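Local coordinates for protein SusD homolog (Bacteroides thetaiotaomicron, PDB 3EHM) that probably binds mucin O-glycans for uptake by this gut symbiont, as a glycan-binding lipoprotein of the SusD family, at residues 51-55 with 56-60; 259-262 with 263-267. All coordinates share one frame; numbering follows the deposited sequence.

Contact 1: 51-55 with 56-60; sequences DLQNT and DLISS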
loop_
_atom_site.group_PDB
_atom_site.type_symbol
_atom_site.label_atom_id
_atom_site.label_comp_id
_atom_site.label_asym_id
_atom_site.label_seq_id
_atom_site.Cartn_x
_atom_site.Cartn_y
_atom_site.Cartn_z
ATOM N N ASP A 51 3.442 6.653 13.762
ATOM C CA ASP A 51 3.190 7.153 12.413
ATOM C C ASP A 51 2.701 6.033 11.489
ATOM O O ASP A 51 1.752 6.220 10.732
ATOM C CB ASP A 51 4.457 7.775 11.824
ATOM C CG ASP A 51 4.918 9.016 12.575
ATOM O OD1 ASP A 51 5.998 9.535 12.230
ATOM O OD2 ASP A 51 4.215 9.479 13.496
ATOM N N LEU A 52 3.354 4.876 11.553
ATOM C CA LEU A 52 2.980 3.738 10.710
ATOM C C LEU A 52 1.565 3.258 11.023
ATOM O O LEU A 52 0.870 2.736 10.151
ATOM C CB LEU A 52 3.964 2.587 10.902
ATOM C CG LEU A 52 3.774 1.421 9.929
ATOM C CD1 LEU A 52 4.097 1.894 8.514
ATOM C CD2 LEU A 52 4.675 0.267 10.322
ATOM N N GLN A 53 1.143 3.422 12.272
ATOM C CA GLN A 53 -0.211 3.031 12.661
ATOM C C GLN A 53 -1.199 3.848 11.842
ATOM O O GLN A 53 -2.172 3.323 11.288
ATOM C CB GLN A 53 -0.454 3.323 14.142
ATOM C CG GLN A 53 -0.196 2.160 15.073
ATOM C CD GLN A 53 -0.751 2.410 16.463
ATOM O OE1 GLN A 53 -1.045 1.470 17.204
ATOM N NE2 GLN A 53 -0.892 3.680 16.826
ATOM N N ASN A 54 -0.919 5.143 11.770
ATOM C CA ASN A 54 -1.747 6.111 11.062
ATOM C C ASN A 54 -1.811 5.868 9.557
ATOM O O ASN A 54 -2.870 6.006 8.944
ATOM C CB ASN A 54 -1.206 7.522 11.342
ATOM C CG ASN A 54 -1.984 8.608 10.621
ATOM O OD1 ASN A 54 -1.406 9.421 9.892
ATOM N ND2 ASN A 54 -3.295 8.639 10.829
ATOM N N THR A 55 -0.685 5.491 8.961
ATOM C CA THR A 55 -0.639 5.270 7.519
ATOM C C THR A 55 -0.966 3.854 7.058
ATOM O O THR A 55 -1.682 3.672 6.074
ATOM C CB THR A 55 0.755 5.618 6.945
ATOM O OG1 THR A 55 1.720 4.671 7.423
ATOM C CG2 THR A 55 1.181 7.013 7.373
ATOM N N ASP A 56 -0.456 2.858 7.778
ATOM C CA ASP A 56 -0.628 1.464 7.381
ATOM C C ASP A 56 -1.365 0.476 8.288
ATOM O O ASP A 56 -2.249 -0.253 7.836
ATOM C CB ASP A 56 0.754 0.850 7.104
ATOM C CG ASP A 56 1.429 1.417 5.863
ATOM O OD1 ASP A 56 1.585 2.654 5.741
ATOM O OD2 ASP A 56 1.827 0.600 5.007
ATOM N N LEU A 57 -0.990 0.444 9.558
ATOM C CA LEU A 57 -1.531 -0.540 10.485
ATOM C C LEU A 57 -2.973 -0.496 10.971
ATOM O O LEU A 57 -3.685 -1.488 10.840
ATOM C CB LEU A 57 -0.600 -0.647 11.693
ATOM C CG LEU A 57 0.888 -0.759 11.352
ATOM C CD1 LEU A 57 1.662 -1.077 12.626
ATOM C CD2 LEU A 57 1.124 -1.847 10.303
ATOM N N ILE A 58 -3.417 0.617 11.544
ATOM C CA ILE A 58 -4.783 0.650 12.050
ATOM C C ILE A 58 -5.781 1.245 11.066
ATOM O O ILE A 58 -6.991 1.183 11.283
ATOM C CB ILE A 58 -4.862 1.398 13.403
ATOM C CG1 ILE A 58 -4.780 2.909 13.196
ATOM C CG2 ILE A 58 -3.713 0.938 14.301
ATOM C CD1 ILE A 58 -4.983 3.700 14.481
ATOM N N SER A 59 -5.272 1.805 9.975
ATOM C CA SER A 59 -6.134 2.384 8.956
ATOM C C SER A 59 -6.226 1.480 7.723
ATOM O O SER A 59 -6.940 0.472 7.739
ATOM C CB SER A 59 -5.626 3.776 8.561
ATOM O OG SER A 59 -4.258 3.733 8.186
ATOM N N SER A 60 -5.497 1.838 6.666
ATOM C CA SER A 60 -5.503 1.084 5.412
ATOM C C SER A 60 -5.393 -0.434 5.571
ATOM O O SER A 60 -6.194 -1.177 4.999
ATOM C CB SER A 60 -4.378 1.579 4.492
ATOM O OG SER A 60 -3.110 1.425 5.106
#
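L52 meets both D56 and L57 where helix 47-57 widens from alpha-type to pi-type turns near its C-terminal end. The L52 carbonyl O receives D56 N at 2.7 Å and L57 N at 3.0 Å, the two amides arriving from opposite faces of its plane. D56 N bonds four residues back; L57 N to L52 O and I58 N to Q53 O span five. From D56, CB packs on L52 CD1 (3.8 Å), and CG stays against the same methyl because it sits beside the backbone N (chi1 -69°). At the tip, OD1 takes the T55 OG1 hydroxyl proton at 2.6 Å on the anti side of the carboxylate, 17° out of its plane, and also forms a salt bridge with R135. An alanine at D56 would remove the carboxylate, and would probably leave T55 OG1 without its acceptor and R135 without its carboxylate partner. Apolar contacts continue beside it: L52 CG against L57 CG at 3.9 Å, and I58 CG2 against Q53 CG at 3.8 Å. Further along, the hydroxyls of S59 and S60 donate hydrogen bonds to carbonyls of the preceding turn. S60 OG meets T55 O in the carbonyl plane on a lone pair, at 2.8 Å, whereas S59 OG stands above the N54 carbonyl plane, 59° out of it, at 2.8 Å from N54 O.

Contact 2: 259-262 with 263-267; sequences SMLA and SVNEY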
loop_
_atom_site.group_PDB
_atom_site.type_symbol
_atom_site.label_atom_id
_atom_site.label_comp_id
_atom_site.label_asym_id
_atom_site.label_seq_id
_atom_site.Cartn_x
_atom_site.Cartn_y
_atom_site.Cartn_z
ATOM N N SER A 259 9.175 -0.308 12.276
ATOM C CA SER A 259 8.080 0.434 12.882
ATOM C C SER A 259 6.774 -0.303 13.152
ATOM O O SER A 259 5.831 0.290 13.672
ATOM C CB SER A 259 7.816 1.694 12.054
ATOM O OG SER A 259 7.977 1.422 10.672
HETATM N N MSE A 260 6.702 -1.582 12.802
HETATM C CA MSE A 260 5.497 -2.357 13.083
HETATM C C MSE A 260 5.561 -2.895 14.512
HETATM O O MSE A 260 4.547 -3.282 15.091
HETATM C CB MSE A 260 5.374 -3.554 12.135
HETATM C CG MSE A 260 5.132 -3.221 10.688
HETATM SE SE MSE A 260 4.969 -4.884 9.682
HETATM C CE MSE A 260 3.293 -5.485 10.441
ATOM N N LEU A 261 6.757 -2.921 15.086
ATOM C CA LEU A 261 6.923 -3.455 16.434
ATOM C C LEU A 261 6.126 -2.749 17.528
ATOM O O LEU A 261 5.514 -3.405 18.373
ATOM C CB LEU A 261 8.409 -3.485 16.804
ATOM C CG LEU A 261 9.213 -4.511 16.000
ATOM C CD1 LEU A 261 10.681 -4.460 16.411
ATOM C CD2 LEU A 261 8.643 -5.901 16.249
ATOM N N ALA A 262 6.128 -1.422 17.522
ATOM C CA ALA A 262 5.390 -0.677 18.540
ATOM C C ALA A 262 3.930 -1.134 18.637
ATOM O O ALA A 262 3.452 -1.478 19.717
ATOM C CB ALA A 262 5.450 0.817 18.243
ATOM N N SER A 263 3.222 -1.153 17.512
ATOM C CA SER A 263 1.821 -1.557 17.534
ATOM C C SER A 263 1.600 -3.056 17.744
ATOM O O SER A 263 0.624 -3.461 18.379
ATOM C CB SER A 263 1.118 -1.109 16.251
ATOM O OG SER A 263 -0.276 -1.351 16.351
ATOM N N VAL A 264 2.500 -3.883 17.223
ATOM C CA VAL A 264 2.358 -5.328 17.379
ATOM C C VAL A 264 2.724 -5.826 18.778
ATOM O O VAL A 264 1.957 -6.568 19.393
ATOM C CB VAL A 264 3.228 -6.103 16.344
ATOM C CG1 VAL A 264 3.259 -7.591 16.689
ATOM C CG2 VAL A 264 2.661 -5.914 14.939
ATOM N N ASN A 265 3.881 -5.408 19.286
ATOM C CA ASN A 265 4.344 -5.875 20.593
ATOM C C ASN A 265 4.211 -4.925 21.774
ATOM O O ASN A 265 3.906 -5.360 22.884
ATOM C CB ASN A 265 5.803 -6.327 20.498
ATOM C CG ASN A 265 6.004 -7.443 19.496
ATOM O OD1 ASN A 265 5.214 -8.387 19.431
ATOM N ND2 ASN A 265 7.071 -7.349 18.717
ATOM N N GLU A 266 4.452 -3.638 21.552
ATOM C CA GLU A 266 4.366 -2.672 22.639
ATOM C C GLU A 266 2.935 -2.349 23.048
ATOM O O GLU A 266 2.575 -2.469 24.220
ATOM C CB GLU A 266 5.087 -1.379 22.257
ATOM C CG GLU A 266 6.592 -1.527 22.055
ATOM C CD GLU A 266 7.299 -2.125 23.264
ATOM O OE1 GLU A 266 6.959 -1.747 24.409
ATOM O OE2 GLU A 266 8.204 -2.964 23.068
ATOM N N TYR A 267 2.120 -1.942 22.082
ATOM C CA TYR A 267 0.735 -1.583 22.360
ATOM C C TYR A 267 -0.225 -2.771 22.295
ATOM O O TYR A 267 -1.348 -2.695 22.808
ATOM C CB TYR A 267 0.263 -0.506 21.376
ATOM C CG TYR A 267 1.158 0.716 21.284
ATOM C CD1 TYR A 267 1.761 1.259 22.420
ATOM C CD2 TYR A 267 1.363 1.358 20.062
ATOM C CE1 TYR A 267 2.548 2.413 22.338
ATOM C CE2 TYR A 267 2.142 2.513 19.971
ATOM C CZ TYR A 267 2.730 3.035 21.112
ATOM O OH TYR A 267 3.481 4.189 21.025
HETATM O O HOH W 1 3.609 0.465 15.081
#
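A262 and Y267 meet across a wide turn of the short helix 261-266. Y267 N donates a hydrogen bond to A262 O at 2.8 Å, nearly along the C=O axis, and the tyrosine ring folds back past the same residue: with CG beside the backbone N (chi1 -52°), CE2 comes to 4.1 Å from A262 CB, and the ring lies oblique to A262 O. The strongest partner of the hydroxyl lies outside, Y267 OH bonding to N50 of helix 47-57. E266 crowds the same carbonyl, its CB 3.0 Å from A262 O, before its chain bends at chi2 and the carboxylate leads off. One turn earlier, V264 donates its N to M260 O at 3.0 Å; the side chain holds CG1 anti to the backbone N (chi1 170°), which sets CG2 beside that N and tightly against M260 O, at 3.2 Å. L261 and N265 run alongside each other in the same direction, and the L261 methyl CD2 touches the N265 amide nitrogen ND2 at 3.3 Å. S263 OG bonds to T270, while S263 N reaches S259 O through a water, 2.9 Å from S263 N. A water thus bridges the four-residue step at the start, direct four-residue bonds follow from V264 N and N265 N, and the weak E266 N to L261 O bond and the Y267 N bond span five residues: a short helix with a pi-type turn in its second half.

Both contacts are local turns with pi-type widening, and they lie against each other, their centres about 11 Å apart. Contact 1 belongs wholly to the interior: every touching residue is buried, with side chains reaching both helix 85-110 and helix 449-459, and its polar groups are met by side chains such as R135. Contact 2 lies farther from the chain centre, about 19 Å, and is partly buried, with E266 exposed; there the bonding is mostly backbone to backbone, helped by a water. The shared surface is helix 47-57 against 259-263: L52 CD2 packs on M260 CG at 3.5 Å and L57 CD1 on S263 CB at 3.7 Å.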